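Phosphoribulokinase 1 (Rhodobacter sphaeroides, PDB 1A7J) catalyses the ATP-dependent phosphorylation of D-ribulose 5-phosphate to D-ribulose 1,5-bisphosphate, a step of the Calvin cycle. Local coordinates at residues V37-D42 / L128-L133; D42-F47 / G93-Y98; V155-L160 / N205-P210; E161-I166 / V212-P217. One frame throughout, in Å; residues are numbered along the deposited sequence.

Interaction 1 (V37-D42 / L128-L133)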
loop_
_atom_site.group_PDB
_atom_site.type_symbol
_atom_site.label_atom_id
_atom_site.label_comp_id
_atom_site.label_asym_id
_atom_site.label_seq_id
_atom_site.Cartn_x
_atom_site.Cartn_y
_atom_site.Cartn_z
ATOM N N VAL A 37 -11.419 4.730 11.067
ATOM C CA VAL A 37 -11.842 5.065 9.717
ATOM C C VAL A 37 -10.745 4.704 8.726
ATOM O O VAL A 37 -9.584 4.634 9.089
ATOM C CB VAL A 37 -12.172 6.566 9.566
ATOM C CG1 VAL A 37 -13.267 6.964 10.533
ATOM C CG2 VAL A 37 -10.937 7.405 9.789
ATOM N N SER A 38 -11.098 4.488 7.471
ATOM C CA SER A 38 -10.105 4.039 6.523
ATOM C C SER A 38 -10.282 4.655 5.146
ATOM O O SER A 38 -11.299 5.289 4.869
ATOM C CB SER A 38 -10.132 2.512 6.436
ATOM O OG SER A 38 -11.308 2.042 5.802
ATOM N N ILE A 39 -9.185 4.655 4.392
ATOM C CA ILE A 39 -9.126 5.121 3.019
ATOM C C ILE A 39 -8.527 3.995 2.173
ATOM O O ILE A 39 -7.516 3.401 2.560
ATOM C CB ILE A 39 -8.221 6.366 2.910
ATOM C CG1 ILE A 39 -8.884 7.578 3.580
ATOM C CG2 ILE A 39 -7.924 6.685 1.460
ATOM C CD1 ILE A 39 -8.029 8.837 3.507
ATOM N N GLU A 40 -9.302 3.549 1.185
ATOM C CA GLU A 40 -8.814 2.715 0.088
ATOM C C GLU A 40 -8.101 3.587 -0.949
ATOM O O GLU A 40 -8.716 4.469 -1.550
ATOM C CB GLU A 40 -9.984 2.022 -0.599
ATOM C CG GLU A 40 -10.415 0.709 0.004
ATOM C CD GLU A 40 -11.136 -0.150 -1.015
ATOM O OE1 GLU A 40 -12.281 0.200 -1.386
ATOM O OE2 GLU A 40 -10.507 -1.099 -1.539
ATOM N N GLY A 41 -6.852 3.246 -1.256
ATOM C CA GLY A 41 -6.032 4.098 -2.092
ATOM C C GLY A 41 -6.589 4.309 -3.480
ATOM O O GLY A 41 -6.248 5.281 -4.131
ATOM N N ASP A 42 -7.479 3.430 -3.923
ATOM C CA ASP A 42 -8.087 3.574 -5.242
ATOM C C ASP A 42 -8.942 4.824 -5.288
ATOM O O ASP A 42 -9.025 5.495 -6.310
ATOM C CB ASP A 42 -8.960 2.364 -5.574
ATOM C CG ASP A 42 -8.180 1.069 -5.589
ATOM O OD1 ASP A 42 -7.440 0.837 -6.570
ATOM O OD2 ASP A 42 -8.310 0.283 -4.624
ATOM N N LEU A 128 -6.947 7.140 11.637
ATOM C CA LEU A 128 -7.261 6.889 10.236
ATOM C C LEU A 128 -6.301 5.817 9.752
ATOM O O LEU A 128 -5.228 5.650 10.319
ATOM C CB LEU A 128 -7.100 8.181 9.404
ATOM C CG LEU A 128 -6.927 8.203 7.870
ATOM C CD1 LEU A 128 -8.129 7.599 7.154
ATOM C CD2 LEU A 128 -6.734 9.629 7.413
ATOM N N PHE A 129 -6.761 5.016 8.796
ATOM C CA PHE A 129 -5.953 3.973 8.189
ATOM C C PHE A 129 -5.996 4.134 6.686
ATOM O O PHE A 129 -7.067 4.162 6.103
ATOM C CB PHE A 129 -6.513 2.608 8.544
ATOM C CG PHE A 129 -5.758 1.463 7.935
ATOM C CD1 PHE A 129 -4.456 1.185 8.346
ATOM C CD2 PHE A 129 -6.369 0.625 7.004
ATOM C CE1 PHE A 129 -3.765 0.084 7.845
ATOM C CE2 PHE A 129 -5.694 -0.474 6.497
ATOM C CZ PHE A 129 -4.388 -0.749 6.917
ATOM N N TYR A 130 -4.832 4.151 6.053
ATOM C CA TYR A 130 -4.749 4.237 4.600
ATOM C C TYR A 130 -4.026 2.991 4.058
ATOM O O TYR A 130 -3.040 2.545 4.643
ATOM C CB TYR A 130 -3.976 5.502 4.221
ATOM C CG TYR A 130 -3.648 5.614 2.763
ATOM C CD1 TYR A 130 -2.505 5.021 2.238
ATOM C CD2 TYR A 130 -4.496 6.288 1.892
ATOM C CE1 TYR A 130 -2.217 5.081 0.890
ATOM C CE2 TYR A 130 -4.220 6.361 0.522
ATOM C CZ TYR A 130 -3.077 5.755 0.038
ATOM O OH TYR A 130 -2.765 5.847 -1.300
ATOM N N GLU A 131 -4.548 2.396 2.984
ATOM C CA GLU A 131 -3.823 1.373 2.215
ATOM C C GLU A 131 -3.770 1.738 0.713
ATOM O O GLU A 131 -4.822 1.882 0.062
ATOM C CB GLU A 131 -4.487 -0.005 2.406
ATOM C CG GLU A 131 -3.797 -1.184 1.663
ATOM C CD GLU A 131 -4.398 -2.564 1.973
ATOM O OE1 GLU A 131 -5.618 -2.639 2.257
ATOM O OE2 GLU A 131 -3.650 -3.572 1.923
ATOM N N GLY A 132 -2.562 1.915 0.166
ATOM C CA GLY A 132 -2.425 2.026 -1.280
ATOM C C GLY A 132 -1.011 2.209 -1.748
ATOM O O GLY A 132 -0.095 1.927 -1.001
ATOM N N LEU A 133 -0.833 2.685 -2.977
ATOM C CA LEU A 133 0.499 2.962 -3.525
ATOM C C LEU A 133 1.114 4.335 -3.239
ATOM O O LEU A 133 2.205 4.620 -3.731
ATOM C CB LEU A 133 0.522 2.770 -5.046
ATOM C CG LEU A 133 0.156 1.496 -5.812
ATOM C CD1 LEU A 133 -0.320 0.403 -4.918
ATOM C CD2 LEU A 133 -0.932 1.861 -6.780
HETATM O O HOH W 1 -4.211 6.959 -2.899
#

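Interaction 2 (D42-F47 / G93-Y98)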
loop_
_atom_site.group_PDB
_atom_site.type_symbol
_atom_site.label_atom_id
_atom_site.label_comp_id
_atom_site.label_asym_id
_atom_site.label_seq_id
_atom_site.Cartn_x
_atom_site.Cartn_y
_atom_site.Cartn_z
ATOM N N ASP A 42 -7.479 3.430 -3.923
ATOM C CA ASP A 42 -8.087 3.574 -5.242
ATOM C C ASP A 42 -8.942 4.824 -5.288
ATOM O O ASP A 42 -9.025 5.495 -6.310
ATOM C CB ASP A 42 -8.960 2.364 -5.574
ATOM C CG ASP A 42 -8.180 1.069 -5.589
ATOM O OD1 ASP A 42 -7.440 0.837 -6.570
ATOM O OD2 ASP A 42 -8.310 0.283 -4.624
ATOM N N ALA A 43 -9.522 5.166 -4.149
ATOM C CA ALA A 43 -10.424 6.285 -4.063
ATOM C C ALA A 43 -9.832 7.620 -4.491
ATOM O O ALA A 43 -10.545 8.617 -4.553
ATOM C CB ALA A 43 -10.932 6.388 -2.681
ATOM N N PHE A 44 -8.517 7.686 -4.681
ATOM C CA PHE A 44 -7.888 8.958 -5.063
ATOM C C PHE A 44 -7.135 8.911 -6.373
ATOM O O PHE A 44 -6.166 9.648 -6.558
ATOM C CB PHE A 44 -6.957 9.459 -3.966
ATOM C CG PHE A 44 -7.666 9.891 -2.737
ATOM C CD1 PHE A 44 -8.173 8.955 -1.853
ATOM C CD2 PHE A 44 -7.823 11.234 -2.458
ATOM C CE1 PHE A 44 -8.817 9.342 -0.702
ATOM C CE2 PHE A 44 -8.471 11.632 -1.309
ATOM C CZ PHE A 44 -8.970 10.679 -0.429
ATOM N N HIS A 45 -7.577 8.041 -7.278
ATOM C CA HIS A 45 -7.178 8.127 -8.674
ATOM C C HIS A 45 -7.892 9.308 -9.282
ATOM O O HIS A 45 -9.066 9.512 -9.020
ATOM C CB HIS A 45 -7.574 6.864 -9.424
ATOM C CG HIS A 45 -6.717 5.679 -9.117
ATOM N ND1 HIS A 45 -7.086 4.398 -9.450
ATOM C CD2 HIS A 45 -5.516 5.578 -8.511
ATOM C CE1 HIS A 45 -6.152 3.550 -9.058
ATOM N NE2 HIS A 45 -5.184 4.246 -8.480
ATOM N N ARG A 46 -7.189 10.078 -10.098
ATOM C CA ARG A 46 -7.788 11.219 -10.771
ATOM C C ARG A 46 -8.916 10.812 -11.728
ATOM O O ARG A 46 -9.941 11.510 -11.838
ATOM C CB ARG A 46 -6.710 12.006 -11.524
ATOM C CG ARG A 46 -7.075 13.455 -11.813
ATOM C CD ARG A 46 -5.900 14.396 -11.560
ATOM N NE ARG A 46 -6.150 15.339 -10.460
ATOM C CZ ARG A 46 -5.197 15.854 -9.685
ATOM N NH1 ARG A 46 -3.943 15.427 -9.798
ATOM N NH2 ARG A 46 -5.501 16.754 -8.757
ATOM N N PHE A 47 -8.753 9.674 -12.403
ATOM C CA PHE A 47 -9.658 9.318 -13.493
ATOM C C PHE A 47 -10.374 8.016 -13.247
ATOM O O PHE A 47 -9.801 7.070 -12.701
ATOM C CB PHE A 47 -8.901 9.227 -14.816
ATOM C CG PHE A 47 -8.143 10.464 -15.174
ATOM C CD1 PHE A 47 -8.817 11.665 -15.371
ATOM C CD2 PHE A 47 -6.756 10.435 -15.317
ATOM C CE1 PHE A 47 -8.125 12.816 -15.712
ATOM C CE2 PHE A 47 -6.054 11.581 -15.657
ATOM C CZ PHE A 47 -6.739 12.774 -15.853
ATOM N N GLY A 93 -12.727 14.364 7.508
ATOM C CA GLY A 93 -12.303 14.438 6.122
ATOM C C GLY A 93 -13.241 13.650 5.232
ATOM O O GLY A 93 -14.325 13.255 5.661
ATOM N N ARG A 94 -12.805 13.371 4.013
ATOM C CA ARG A 94 -13.663 12.693 3.052
ATOM C C ARG A 94 -12.977 11.446 2.533
ATOM O O ARG A 94 -11.783 11.264 2.767
ATOM C CB ARG A 94 -13.984 13.627 1.887
ATOM C CG ARG A 94 -14.258 15.073 2.289
ATOM C CD ARG A 94 -13.387 16.037 1.502
ATOM N NE ARG A 94 -13.629 15.932 0.063
ATOM C CZ ARG A 94 -13.287 16.859 -0.831
ATOM N NH1 ARG A 94 -12.680 17.975 -0.445
ATOM N NH2 ARG A 94 -13.549 16.669 -2.121
ATOM N N THR A 95 -13.750 10.570 1.889
ATOM C CA THR A 95 -13.213 9.458 1.099
ATOM C C THR A 95 -14.196 8.998 0.041
ATOM O O THR A 95 -15.388 9.226 0.160
ATOM C CB THR A 95 -12.895 8.234 1.952
ATOM O OG1 THR A 95 -12.221 8.644 3.144
ATOM C CG2 THR A 95 -11.994 7.296 1.187
ATOM N N ARG A 96 -13.671 8.430 -1.036
ATOM C CA ARG A 96 -14.479 7.737 -2.026
ATOM C C ARG A 96 -14.379 6.237 -1.796
ATOM O O ARG A 96 -13.630 5.765 -0.927
ATOM C CB ARG A 96 -13.955 8.024 -3.429
ATOM C CG ARG A 96 -14.834 8.900 -4.279
ATOM C CD ARG A 96 -14.019 10.044 -4.869
ATOM N NE ARG A 96 -12.835 9.608 -5.603
ATOM C CZ ARG A 96 -12.228 10.351 -6.520
ATOM N NH1 ARG A 96 -12.777 11.492 -6.911
ATOM N NH2 ARG A 96 -11.128 9.914 -7.116
ATOM N N THR A 97 -15.113 5.496 -2.615
ATOM C CA THR A 97 -14.777 4.120 -2.903
ATOM C C THR A 97 -14.765 3.969 -4.403
ATOM O O THR A 97 -15.365 4.761 -5.141
ATOM C CB THR A 97 -15.783 3.120 -2.306
ATOM O OG1 THR A 97 -17.078 3.331 -2.873
ATOM C CG2 THR A 97 -15.872 3.291 -0.822
ATOM N N TYR A 98 -13.977 3.011 -4.849
ATOM C CA TYR A 98 -13.892 2.708 -6.253
ATOM C C TYR A 98 -13.712 1.185 -6.356
ATOM O O TYR A 98 -14.625 0.453 -5.955
ATOM C CB TYR A 98 -12.735 3.510 -6.862
ATOM C CG TYR A 98 -12.443 3.217 -8.310
ATOM C CD1 TYR A 98 -13.389 3.443 -9.298
ATOM C CD2 TYR A 98 -11.220 2.658 -8.685
ATOM C CE1 TYR A 98 -13.122 3.112 -10.625
ATOM C CE2 TYR A 98 -10.945 2.318 -10.003
ATOM C CZ TYR A 98 -11.898 2.541 -10.965
ATOM O OH TYR A 98 -11.630 2.133 -12.253
#

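Interaction 3 (V155-L160 / N205-P210)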
loop_
_atom_site.group_PDB
_atom_site.type_symbol
_atom_site.label_atom_id
_atom_site.label_comp_id
_atom_site.label_asym_id
_atom_site.label_seq_id
_atom_site.Cartn_x
_atom_site.Cartn_y
_atom_site.Cartn_z
ATOM N N VAL A 155 5.704 -4.485 0.094
ATOM C CA VAL A 155 6.219 -4.412 -1.267
ATOM C C VAL A 155 6.669 -5.812 -1.703
ATOM O O VAL A 155 7.348 -6.487 -0.946
ATOM C CB VAL A 155 7.467 -3.505 -1.324
ATOM C CG1 VAL A 155 7.389 -2.606 -2.493
ATOM C CG2 VAL A 155 7.601 -2.707 -0.071
ATOM N N PRO A 156 6.391 -6.226 -2.960
ATOM C CA PRO A 156 7.052 -7.409 -3.531
ATOM C C PRO A 156 8.313 -7.103 -4.328
ATOM O O PRO A 156 8.483 -5.971 -4.790
ATOM C CB PRO A 156 5.979 -8.004 -4.436
ATOM C CG PRO A 156 5.145 -6.835 -4.830
ATOM C CD PRO A 156 5.098 -5.959 -3.624
ATOM N N VAL A 157 9.186 -8.100 -4.521
ATOM C CA VAL A 157 10.341 -7.881 -5.378
ATOM C C VAL A 157 9.828 -7.691 -6.785
ATOM O O VAL A 157 8.827 -8.285 -7.150
ATOM C CB VAL A 157 11.331 -9.033 -5.338
ATOM C CG1 VAL A 157 11.988 -9.063 -4.019
ATOM C CG2 VAL A 157 10.651 -10.318 -5.606
ATOM N N ILE A 158 10.468 -6.811 -7.544
ATOM C CA ILE A 158 9.933 -6.351 -8.816
ATOM C C ILE A 158 9.442 -7.495 -9.675
ATOM O O ILE A 158 8.263 -7.553 -9.980
ATOM C CB ILE A 158 10.978 -5.527 -9.574
ATOM C CG1 ILE A 158 11.325 -4.260 -8.778
ATOM C CG2 ILE A 158 10.434 -5.140 -10.921
ATOM C CD1 ILE A 158 12.512 -3.526 -9.277
ATOM N N ASN A 159 10.268 -8.526 -9.809
ATOM C CA ASN A 159 9.879 -9.759 -10.478
ATOM C C ASN A 159 8.484 -10.206 -10.103
ATOM O O ASN A 159 7.753 -10.650 -10.949
ATOM C CB ASN A 159 10.811 -10.900 -10.111
ATOM C CG ASN A 159 12.176 -10.714 -10.625
ATOM O OD1 ASN A 159 12.986 -10.052 -10.007
ATOM N ND2 ASN A 159 12.505 -11.445 -11.664
ATOM N N LEU A 160 8.157 -10.214 -8.819
ATOM C CA LEU A 160 6.835 -10.671 -8.371
ATOM C C LEU A 160 5.687 -9.651 -8.570
ATOM O O LEU A 160 4.528 -10.049 -8.700
ATOM C CB LEU A 160 6.912 -11.121 -6.903
ATOM C CG LEU A 160 5.691 -11.575 -6.091
ATOM C CD1 LEU A 160 5.177 -12.902 -6.601
ATOM C CD2 LEU A 160 6.077 -11.689 -4.614
ATOM N N ASN A 205 9.466 -1.837 6.632
ATOM C CA ASN A 205 9.119 -2.454 5.361
ATOM C C ASN A 205 8.923 -3.934 5.547
ATOM O O ASN A 205 9.700 -4.573 6.217
ATOM C CB ASN A 205 10.212 -2.247 4.331
ATOM C CG ASN A 205 10.341 -0.818 3.886
ATOM O OD1 ASN A 205 9.357 -0.099 3.774
ATOM N ND2 ASN A 205 11.544 -0.437 3.506
ATOM N N PHE A 206 7.886 -4.474 4.923
ATOM C CA PHE A 206 7.718 -5.902 4.738
ATOM C C PHE A 206 7.933 -6.215 3.250
ATOM O O PHE A 206 7.161 -5.757 2.430
ATOM C CB PHE A 206 6.298 -6.263 5.155
ATOM C CG PHE A 206 6.029 -6.093 6.640
ATOM C CD1 PHE A 206 5.800 -4.836 7.183
ATOM C CD2 PHE A 206 5.968 -7.198 7.483
ATOM C CE1 PHE A 206 5.512 -4.700 8.524
ATOM C CE2 PHE A 206 5.680 -7.061 8.812
ATOM C CZ PHE A 206 5.458 -5.814 9.332
ATOM N N GLN A 207 8.989 -6.933 2.874
ATOM C CA GLN A 207 9.244 -7.186 1.448
ATOM C C GLN A 207 9.047 -8.641 1.063
ATOM O O GLN A 207 9.703 -9.502 1.606
ATOM C CB GLN A 207 10.663 -6.758 1.047
ATOM C CG GLN A 207 10.838 -6.672 -0.467
ATOM C CD GLN A 207 12.271 -6.485 -0.898
ATOM O OE1 GLN A 207 13.196 -6.752 -0.142
ATOM N NE2 GLN A 207 12.463 -6.040 -2.123
ATOM N N ARG A 208 8.129 -8.904 0.140
ATOM C CA ARG A 208 7.727 -10.248 -0.212
ATOM C C ARG A 208 8.647 -10.777 -1.291
ATOM O O ARG A 208 8.670 -10.261 -2.395
ATOM C CB ARG A 208 6.277 -10.237 -0.689
ATOM C CG ARG A 208 5.716 -11.614 -0.981
ATOM C CD ARG A 208 4.337 -11.819 -0.355
ATOM N NE ARG A 208 4.275 -13.061 0.434
ATOM C CZ ARG A 208 3.361 -13.315 1.373
ATOM N NH1 ARG A 208 2.280 -12.557 1.486
ATOM N NH2 ARG A 208 3.495 -14.364 2.164
ATOM N N VAL A 209 9.415 -11.801 -0.959
ATOM C CA VAL A 209 10.462 -12.312 -1.839
ATOM C C VAL A 209 10.187 -13.773 -2.184
ATOM O O VAL A 209 10.257 -14.617 -1.296
ATOM C CB VAL A 209 11.797 -12.306 -1.124
ATOM C CG1 VAL A 209 12.902 -12.280 -2.105
ATOM C CG2 VAL A 209 11.876 -11.161 -0.189
ATOM N N PRO A 210 9.992 -14.126 -3.474
ATOM C CA PRO A 210 9.685 -15.528 -3.722
ATOM C C PRO A 210 10.932 -16.364 -3.654
ATOM O O PRO A 210 11.946 -16.030 -4.252
ATOM C CB PRO A 210 9.128 -15.524 -5.132
ATOM C CG PRO A 210 8.646 -14.211 -5.324
ATOM C CD PRO A 210 9.654 -13.334 -4.655
#

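Interaction 4 (E161-I166 / V212-P217). With SO4 (sulfate ion), chain B.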
loop_
_atom_site.group_PDB
_atom_site.type_symbol
_atom_site.label_atom_id
_atom_site.label_comp_id
_atom_site.label_asym_id
_atom_site.label_seq_id
_atom_site.Cartn_x
_atom_site.Cartn_y
_atom_site.Cartn_z
ATOM N N GLU A 161 6.002 -8.357 -8.686
ATOM C CA GLU A 161 4.975 -7.359 -8.973
ATOM C C GLU A 161 4.474 -7.584 -10.386
ATOM O O GLU A 161 3.278 -7.743 -10.581
ATOM C CB GLU A 161 5.530 -5.941 -8.822
ATOM C CG GLU A 161 4.462 -4.854 -8.574
ATOM C CD GLU A 161 4.007 -4.160 -9.861
ATOM O OE1 GLU A 161 4.876 -3.806 -10.698
ATOM O OE2 GLU A 161 2.781 -3.989 -10.051
ATOM N N TRP A 162 5.394 -7.798 -11.329
ATOM C CA TRP A 162 5.026 -8.083 -12.714
ATOM C C TRP A 162 4.145 -9.322 -12.845
ATOM O O TRP A 162 3.193 -9.304 -13.592
ATOM C CB TRP A 162 6.255 -8.296 -13.572
ATOM C CG TRP A 162 7.186 -7.168 -13.615
ATOM C CD1 TRP A 162 7.000 -5.919 -13.090
ATOM C CD2 TRP A 162 8.390 -7.117 -14.357
ATOM N NE1 TRP A 162 8.011 -5.080 -13.500
ATOM C CE2 TRP A 162 8.874 -5.787 -14.283
ATOM C CE3 TRP A 162 9.085 -8.057 -15.117
ATOM C CZ2 TRP A 162 10.018 -5.378 -14.945
ATOM C CZ3 TRP A 162 10.218 -7.650 -15.783
ATOM C CH2 TRP A 162 10.680 -6.313 -15.694
ATOM N N ILE A 163 4.543 -10.433 -12.245
ATOM C CA ILE A 163 3.725 -11.632 -12.261
ATOM C C ILE A 163 2.378 -11.298 -11.682
ATOM O O ILE A 163 1.364 -11.743 -12.186
ATOM C CB ILE A 163 4.333 -12.741 -11.385
ATOM C CG1 ILE A 163 5.636 -13.231 -12.014
ATOM C CG2 ILE A 163 3.349 -13.916 -11.211
ATOM C CD1 ILE A 163 6.746 -13.595 -11.006
ATOM N N GLN A 164 2.372 -10.580 -10.569
ATOM C CA GLN A 164 1.117 -10.212 -9.932
ATOM C C GLN A 164 0.278 -9.375 -10.887
ATOM O O GLN A 164 -0.934 -9.526 -10.948
ATOM C CB GLN A 164 1.356 -9.446 -8.618
ATOM C CG GLN A 164 1.296 -10.345 -7.382
ATOM C CD GLN A 164 1.647 -9.655 -6.064
ATOM O OE1 GLN A 164 1.792 -8.433 -5.997
ATOM N NE2 GLN A 164 1.724 -10.442 -4.992
ATOM N N LYS A 165 0.939 -8.599 -11.733
ATOM C CA LYS A 165 0.240 -7.669 -12.599
ATOM C C LYS A 165 -0.208 -8.352 -13.886
ATOM O O LYS A 165 -1.334 -8.165 -14.327
ATOM C CB LYS A 165 1.143 -6.486 -12.918
ATOM C CG LYS A 165 0.675 -5.679 -14.077
ATOM C CD LYS A 165 -0.578 -4.926 -13.722
ATOM C CE LYS A 165 -1.066 -4.095 -14.905
ATOM N NZ LYS A 165 -2.431 -3.504 -14.692
ATOM N N ILE A 166 0.671 -9.173 -14.457
ATOM C CA ILE A 166 0.422 -9.871 -15.715
ATOM C C ILE A 166 -0.765 -10.783 -15.503
ATOM O O ILE A 166 -1.614 -10.920 -16.384
ATOM C CB ILE A 166 1.640 -10.714 -16.143
ATOM C CG1 ILE A 166 2.713 -9.833 -16.763
ATOM C CG2 ILE A 166 1.263 -11.698 -17.174
ATOM C CD1 ILE A 166 4.057 -10.223 -16.337
ATOM N N VAL A 212 10.892 -19.139 -5.151
ATOM C CA VAL A 212 10.847 -19.912 -6.379
ATOM C C VAL A 212 11.243 -19.069 -7.573
ATOM O O VAL A 212 11.356 -17.846 -7.477
ATOM C CB VAL A 212 9.474 -20.473 -6.629
ATOM C CG1 VAL A 212 9.062 -21.321 -5.481
ATOM C CG2 VAL A 212 8.491 -19.352 -6.839
ATOM N N ASP A 213 11.315 -19.709 -8.733
ATOM C CA ASP A 213 11.982 -19.113 -9.879
ATOM C C ASP A 213 11.101 -18.076 -10.532
ATOM O O ASP A 213 10.179 -18.412 -11.264
ATOM C CB ASP A 213 12.320 -20.196 -10.887
ATOM C CG ASP A 213 13.123 -19.690 -12.040
ATOM O OD1 ASP A 213 13.570 -18.535 -11.976
ATOM O OD2 ASP A 213 13.340 -20.457 -12.999
ATOM N N THR A 214 11.457 -16.813 -10.374
ATOM C CA THR A 214 10.698 -15.757 -11.004
ATOM C C THR A 214 11.512 -15.014 -12.068
ATOM O O THR A 214 11.329 -13.816 -12.266
ATOM C CB THR A 214 10.223 -14.750 -9.945
ATOM O OG1 THR A 214 11.345 -13.977 -9.513
ATOM C CG2 THR A 214 9.618 -15.464 -8.747
ATOM N N SER A 215 12.372 -15.737 -12.782
ATOM C CA SER A 215 13.355 -15.104 -13.656
ATOM C C SER A 215 12.803 -14.672 -14.988
ATOM O O SER A 215 13.419 -13.861 -15.673
ATOM C CB SER A 215 14.549 -16.020 -13.892
ATOM O OG SER A 215 14.122 -17.301 -14.288
ATOM N N ASN A 216 11.700 -15.259 -15.411
ATOM C CA ASN A 216 10.943 -14.636 -16.474
ATOM C C ASN A 216 9.540 -14.497 -15.981
ATOM O O ASN A 216 8.784 -15.443 -16.063
ATOM C CB ASN A 216 10.950 -15.505 -17.736
ATOM C CG ASN A 216 9.987 -14.997 -18.803
ATOM O OD1 ASN A 216 9.244 -14.020 -18.592
ATOM N ND2 ASN A 216 10.049 -15.608 -19.985
ATOM N N PRO A 217 9.152 -13.297 -15.500
ATOM C CA PRO A 217 7.795 -13.020 -15.005
ATOM C C PRO A 217 6.663 -13.153 -16.029
ATOM O O PRO A 217 5.478 -13.074 -15.670
ATOM C CB PRO A 217 7.902 -11.592 -14.488
ATOM C CG PRO A 217 9.326 -11.425 -14.151
ATOM C CD PRO A 217 10.075 -12.203 -15.170
HETATM S S SO4 B . -2.101 0.467 -15.032
HETATM O O1 SO4 B . -1.911 1.802 -15.525
HETATM O O2 SO4 B . -1.487 0.332 -13.739
HETATM O O3 SO4 B . -3.504 0.205 -14.929
HETATM O O4 SO4 B . -1.516 -0.457 -15.936
#

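Interaction 1 (V37-D42 / L128-L133)
Two parallel strands of the central sheet meet here, 37-40 being outermost. Four backbone hydrogen bonds join the segments, three of them between the strands. Ile39 makes two of these, both to strand 127-132: its N donates to Phe129 O (2.8 Å), nearly along the C=O axis, and its O accepts from Glu131 N. Past the strand end, Gly41 N reaches Glu131 O at 2.8 Å. On one face, Leu128 CD1 lies against Ile39 CG1 (3.7 Å) and beside Val37 CG2. With CG anti to the backbone N (chi1 172°), Tyr130 crosses Ile39 obliquely, its CD2 3.5 Å from Ile39 CG2. A water joins Tyr130 OH to Gly41 O. An alanine at Tyr130 would remove ring and hydroxyl and would probably loosen the packing on Ile39 and the water link to the 3-10 turn 41-42. On the other face, Glu131 OE2 makes a weak hydrogen bond with Ser19 OG of the predicted ATP site. Parallel strands ending at the nucleotide site are typical of the P-loop kinase fold.

Interaction 2 (D42-F47 / G93-Y98)
Arg96 carries most of the polar contact between the turn after strand 36-40 and the segment 93-98. Arg96 CB packs on Ala43 CB at 3.5 Å. The chain then bends at chi2 (129°) and chi3 (54°), which brings the guanidinium to the carbonyls of the turn. Arg96 CD passes Ala43 O at 3.8 Å. Arg96 NE donates to Ala43 O at 2.7 Å, but the N-H points well off the line and the bond is weak. At the tip, Arg96 NH2 donates to His45 O at 2.8 Å, again weakly, with the carbonyl at the edge of the guanidinium. The position of this oxygen is less certain. One side chain thus reaches two carbonyls of the turn, two residues apart. The turn also has an internal bond from His45 N to Asp42 O. Ala43 CB also lies 3.3 Å from Arg96 O, with Thr95 CG2 farther off at 4.1 Å. With CG anti to the backbone N (chi1 175°), the Tyr98 ring turns its edge to the catalytic-site residue Asp42, Tyr98 CD2 meeting Asp42 CB at 3.9 Å. Outside the two segments, Arg96 makes a cation-pi contact with Phe115, and the Phe44 ring meets Trp118 edge-to-face. The contact lies beside strand 36-40. The segment 42-47 leads on to helix 49-62, and the short, weakly bonded strand 94-95 pairs antiparallel with strand 119-120.

Interaction 3 (V155-L160 / N205-P210)
Val155 N donates a backbone hydrogen bond to Phe206 O (3.0 Å), almost straight and nearly along the C=O axis. Val155 O accepts from Arg208 N at 2.8 Å. Val157 N, past the strand end, donates to Arg208 O at 3.1 Å. Two CA-H...O contacts add to this pairing, the shorter from Gln207 CA to Val155 O (3.1 Å).

Apolar contacts gather at the helix start. Val157, at the N-cap position, meets Pro210 tip to tip, Val157 CG2 to Pro210 CD at 3.3 Å. The Val157 and Val209 side chains cross at about a right angle, CG1 to CG1. Leu160 CD2 lies 3.7 Å from both Pro210 CG and Arg208 CG. A glycine at Val157 would remove the whole side chain and would probably weaken the packing on Pro210 and Val209.

Strand 150-156 runs into helix 158-168, and parallel strand 204-210 follows beside it, a beta-alpha-beta arrangement as in P-loop kinases. Antiparallel strand 229-235 is its other neighbour, and Phe206 and Arg208 touch helix 268-284.

Interaction 4 (E161-I166 / V212-P217)
This is apolar packing of a helix face on a loop, a buried contact whose centre is about 19 Å from the centre of the chain. Helix 158-168 meets the segment after strand 204-210, and no hydrogen bond joins 161-166 to 212-217. Pro217 is the centre of it. Its ring lies alongside Trp162, pointing the same way, and Pro217 CG reaches Trp162 CE3 at 3.5 Å. Pro217 CB sits 3.7 Å from Ile163 CG1. The end of Ile166 comes to the backbone instead, with Ile166 CD1 3.3 Å from Pro217 O. Ile163 extends further along the loop, and Ile163 CD1 meets Thr214 CB at 3.8 Å, the two side chains crossing at about a right angle.

The loop is shaped by an Asx turn at Asp213. Asp213 OD1 accepts from Ser215 N from above the carboxylate plane, and from Ser215 OG (2.7 Å) on its syn lone pair. Two donors therefore grip one oxygen and probably fix the carboxylate's rotation.

Lys165 belongs to the catalytic site and takes no part in the packing on the loop. Its chain bends at chi2 (70°) and is then extended. Its NZ forms a salt bridge with Asp169 of the same site. Lys165 NZ also donates weakly to O4 of a sulfate ion (3.4 Å), probably from the crystallisation liquor. His69 ND1 bonds the sulfate too. Glu161 forms a salt bridge with Arg187, another catalytic-site residue.

In the fold
Interactions 1 and 3 belong to the same sheet, with strand 7-11 between their strands, and their centres are about 20 Å apart. Interaction 2 continues from interaction 1 at the shared Asp42, and Ile39 CG2 packs on Phe44 CE1 at 3.5 Å. Interactions 3 and 4 share helix 158-168. They also meet where Asn159 ND2 probably hydrogen-bonds Thr214 O at 2.7 Å. Interactions 2 and 4 do not touch, with nearest atoms about 10 Å apart. Yet each holds part of the catalytic site: Asp42, which also ends the first segment of interaction 1, and Lys165 in interaction 4. The Asp42 side chain is about 5 Å from that of Ser14 of the predicted ATP site.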